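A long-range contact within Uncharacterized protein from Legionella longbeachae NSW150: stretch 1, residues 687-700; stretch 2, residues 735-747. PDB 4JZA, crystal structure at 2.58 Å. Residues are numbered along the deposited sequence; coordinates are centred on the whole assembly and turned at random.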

# COMPACT_ATOMS: atom_id res chain seq x y z
N GLY A 687 13.82 33.23 2.71
CA GLY A 687 13.81 33.88 1.40
C GLY A 687 14.94 34.87 1.28
O GLY A 687 15.61 35.21 2.26
N GLU A 688 15.12 35.35 0.05
CA GLU A 688 16.26 36.15 -0.30
C GLU A 688 16.34 37.43 0.54
O GLU A 688 17.39 37.80 1.08
N SER A 689 15.23 38.13 0.64
CA SER A 689 15.25 39.43 1.26
C SER A 689 15.71 39.29 2.71
O SER A 689 16.60 40.03 3.17
N ASN A 690 15.12 38.34 3.44
CA ASN A 690 15.50 38.12 4.84
C ASN A 690 16.89 37.59 5.05
O ASN A 690 17.63 38.08 5.94
N CYS A 691 17.29 36.61 4.24
CA CYS A 691 18.62 36.06 4.39
C CYS A 691 19.66 37.15 4.22
O CYS A 691 20.67 37.14 4.97
N THR A 692 19.39 38.10 3.29
CA THR A 692 20.33 39.20 3.03
C THR A 692 20.45 40.15 4.23
O THR A 692 21.55 40.57 4.57
N LYS A 693 19.33 40.46 4.87
CA LYS A 693 19.34 41.32 6.05
C LYS A 693 20.13 40.67 7.15
O LYS A 693 20.95 41.31 7.79
N LEU A 694 19.87 39.39 7.37
CA LEU A 694 20.55 38.60 8.40
C LEU A 694 22.03 38.51 8.09
O LEU A 694 22.87 38.74 8.98
N TYR A 695 22.34 38.24 6.82
CA TYR A 695 23.72 38.19 6.36
C TYR A 695 24.43 39.53 6.57
O TYR A 695 25.43 39.59 7.25
N ASP A 696 23.92 40.61 6.01
CA ASP A 696 24.62 41.90 6.19
C ASP A 696 24.88 42.25 7.68
O ASP A 696 26.01 42.56 8.07
N ALA A 697 23.83 42.22 8.50
CA ALA A 697 23.97 42.47 9.94
C ALA A 697 25.02 41.56 10.58
O ALA A 697 25.88 42.02 11.28
N LEU A 698 24.98 40.28 10.29
CA LEU A 698 26.00 39.37 10.80
C LEU A 698 27.42 39.64 10.29
O LEU A 698 28.40 39.50 11.07
N HIS A 699 27.54 40.05 9.03
CA HIS A 699 28.83 40.34 8.44
C HIS A 699 29.48 41.40 9.27
O HIS A 699 30.65 41.27 9.62
N SER A 700 28.77 42.46 9.61
CA SER A 700 29.43 43.54 10.36
C SER A 700 29.78 43.08 11.74
O SER A 700 30.92 43.25 12.18
N GLN A 735 34.18 29.38 12.19
CA GLN A 735 33.57 28.78 11.04
C GLN A 735 32.65 29.68 10.25
O GLN A 735 32.55 29.54 9.03
N ILE A 736 31.97 30.57 10.95
CA ILE A 736 31.09 31.52 10.33
C ILE A 736 31.90 32.61 9.66
O ILE A 736 31.55 33.01 8.59
N LEU A 737 33.01 33.04 10.23
CA LEU A 737 33.96 33.84 9.44
C LEU A 737 34.41 33.11 8.17
O LEU A 737 34.36 33.69 7.09
N GLU A 738 34.86 31.87 8.31
CA GLU A 738 35.34 31.10 7.16
C GLU A 738 34.30 31.11 6.04
O GLU A 738 34.64 31.25 4.87
N LEU A 739 33.03 30.99 6.39
CA LEU A 739 31.97 30.90 5.41
C LEU A 739 31.73 32.23 4.75
O LEU A 739 31.25 32.26 3.62
N MSE A 740 32.02 33.31 5.47
CA MSE A 740 31.80 34.66 4.99
C MSE A 740 33.00 35.22 4.32
O MSE A 740 32.97 36.37 3.91
N LEU A 741 34.08 34.45 4.16
CA LEU A 741 35.32 35.03 3.64
C LEU A 741 35.21 35.33 2.12
O LEU A 741 35.65 36.38 1.70
N SER A 742 34.64 34.42 1.32
CA SER A 742 34.25 34.74 -0.08
C SER A 742 33.19 35.84 -0.07
O SER A 742 32.40 35.90 0.85
N PRO A 743 33.15 36.72 -1.09
CA PRO A 743 31.99 37.63 -1.15
C PRO A 743 30.79 36.93 -1.82
O PRO A 743 30.99 36.04 -2.66
N SER A 744 29.57 37.31 -1.43
CA SER A 744 28.33 36.66 -1.92
C SER A 744 27.17 37.64 -1.98
O SER A 744 27.05 38.51 -1.12
N SER A 745 26.31 37.49 -2.99
CA SER A 745 25.16 38.37 -3.14
C SER A 745 23.91 37.61 -3.58
O SER A 745 24.00 36.63 -4.32
N GLY A 746 22.77 38.08 -3.08
CA GLY A 746 21.47 37.72 -3.60
C GLY A 746 20.98 36.32 -3.28
O GLY A 746 20.66 36.03 -2.12
N LYS A 747 20.86 35.49 -4.32
CA LYS A 747 20.51 34.07 -4.18
C LYS A 747 21.56 33.41 -3.28
O LYS A 747 21.22 32.59 -2.41

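The contact turns on a single methyl group: CE of Met 740, a selenomethionine, lies 3.4 Å from the centroid of the Tyr 695 ring and only 11° off the ring normal, which defines a CH-pi contact over one face. The selenium takes a different position, with SE 5.0 Å from that centroid and 28° off the normal, an oblique sulfur-aromatic type of approach. Met 740 reaches this site from a CA-to-CB bond directed toward the helix of stretch 1, with chi1 m, chi2 t and chi3 at 112°, between wells. With 125 Å² covered, it loses more surface to the other stretch than any other residue here.

The same methyl also meets the backbone of the next turn, where Met 740 CE is 3.4 Å from His 699 N and 4.1 Å from Leu 698 C. His 699 (chi1 t) starts sideways, and CE sits at the edge of its ring, near the ring plane. Tyr 695 (chi1 t, chi2 90°) points toward stretch 2, and its CZ lies 3.8 Å from Ser 744 OG; Ser 744 is in p. Leu 698 (t, p) extends the apolar patch, its CD2 4.2 Å from CG2 of Ile 736 (m, t). The helix axes approach no closer than 11.2 Å, at 115°, so side chains fill the space between them.

At the other end, Glu 688 (t, t) extends its carboxylate against the loop: OE1 is 3.0 Å from Gly 746 CA. An ideal CB on Gly 746 would be 3.1 Å from this oxygen, a tight fit, and the positive phi of 74° independently favours glycine. Lys 747 NZ is 4.1 Å from Glu 688 OE1, beyond salt-bridge range, and Lys 747 is poorly ordered. Thr 692 OG1 instead bonds within its own helix, donating to Glu 688 O at 3.1 Å. No hydrogen bond crosses between the stretches.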

# COMPACT_ATOMS: atom_id res chain seq x y z
CB GLU A 688 16.19 36.49 -1.78
CG GLU A 688 17.55 36.81 -2.39
CD GLU A 688 17.47 37.71 -3.63
OE1 GLU A 688 18.53 38.19 -4.13
OE2 GLU A 688 16.36 37.94 -4.13
CB SER A 689 13.89 40.14 1.11
OG SER A 689 13.84 41.28 1.99
CB ASN A 690 14.51 37.22 5.54
CG ASN A 690 13.28 37.98 5.95
OD1 ASN A 690 13.33 39.20 6.11
ND2 ASN A 690 12.17 37.29 6.08
CB CYS A 691 18.87 34.90 3.42
SG CYS A 691 18.01 33.41 3.95
CB THR A 692 19.98 39.96 1.74
OG1 THR A 692 20.21 39.07 0.63
CG2 THR A 692 20.88 41.17 1.53
CB LYS A 693 17.92 41.61 6.57
CG LYS A 693 16.98 42.30 5.59
CD LYS A 693 15.60 42.53 6.18
CE LYS A 693 14.63 42.97 5.10
NZ LYS A 693 13.68 43.91 5.72
CB LEU A 694 19.98 37.19 8.50
CG LEU A 694 18.60 37.07 9.15
CD1 LEU A 694 18.12 35.63 9.01
CD2 LEU A 694 18.68 37.44 10.60
CB TYR A 695 23.80 37.74 4.89
CG TYR A 695 25.19 37.41 4.43
CD1 TYR A 695 25.68 36.11 4.56
CD2 TYR A 695 26.02 38.38 3.88
CE1 TYR A 695 26.95 35.78 4.14
CE2 TYR A 695 27.30 38.07 3.48
CZ TYR A 695 27.77 36.77 3.62
OH TYR A 695 29.04 36.47 3.24
CB ASP A 696 23.86 43.05 5.47
CG ASP A 696 23.76 42.82 3.96
OD1 ASP A 696 24.66 42.15 3.37
OD2 ASP A 696 22.77 43.28 3.36
CB ALA A 697 22.63 42.31 10.67
CB LEU A 698 25.61 37.95 10.52
CG LEU A 698 26.40 36.88 11.24
CD1 LEU A 698 26.47 37.04 12.75
CD2 LEU A 698 25.78 35.52 10.85
CB HIS A 699 28.70 40.76 6.97
CG HIS A 699 30.00 40.82 6.25
ND1 HIS A 699 30.75 41.98 6.16
CD2 HIS A 699 30.69 39.88 5.57
CE1 HIS A 699 31.85 41.74 5.47
NE2 HIS A 699 31.84 40.48 5.10
CB SER A 700 28.56 44.77 10.49
OG SER A 700 27.79 44.92 9.35
CB GLN A 735 32.77 27.59 11.47
CG GLN A 735 33.65 26.38 11.62
CD GLN A 735 32.83 25.16 11.84
OE1 GLN A 735 32.00 24.75 10.97
NE2 GLN A 735 33.01 24.56 13.00
CB ILE A 736 30.04 32.05 11.32
CG1 ILE A 736 29.07 30.91 11.67
CG2 ILE A 736 29.27 33.18 10.70
CD1 ILE A 736 28.25 31.14 12.91
CB LEU A 737 35.19 34.23 10.24
CG LEU A 737 34.87 35.28 11.30
CD1 LEU A 737 35.83 35.15 12.46
CD2 LEU A 737 34.90 36.71 10.75
CB GLU A 738 35.68 29.64 7.53
CG GLU A 738 37.13 29.30 7.92
CD GLU A 738 38.20 29.71 6.91
OE1 GLU A 738 38.84 28.80 6.34
OE2 GLU A 738 38.45 30.91 6.69
CB LEU A 739 30.67 30.45 6.04
CG LEU A 739 30.57 28.94 6.28
CD1 LEU A 739 29.42 28.56 7.23
CD2 LEU A 739 30.41 28.21 4.95
CB MSE A 740 31.40 35.58 6.16
CG MSE A 740 29.93 35.29 6.40
SE MSE A 740 29.15 36.01 8.05
CE MSE A 740 28.03 37.27 7.06
CB LEU A 741 36.55 34.17 4.00
CG LEU A 741 37.70 34.95 4.68
CD1 LEU A 741 38.28 34.16 5.86
CD2 LEU A 741 38.82 35.34 3.71
CB SER A 742 33.66 33.52 -0.80
OG SER A 742 34.66 32.67 -1.31
CB PRO A 743 32.50 38.85 -1.96
CG PRO A 743 33.91 38.50 -2.40
CD PRO A 743 34.13 37.03 -2.15
CB SER A 744 27.94 35.44 -1.04
OG SER A 744 27.07 35.74 0.06
CB SER A 745 25.48 39.52 -4.11
OG SER A 745 26.55 39.16 -4.97
CB LYS A 747 20.51 33.33 -5.55
CG LYS A 747 19.14 32.89 -6.10
CD LYS A 747 18.58 33.82 -7.17
CE LYS A 747 18.80 35.30 -6.82
NZ LYS A 747 18.01 36.22 -7.67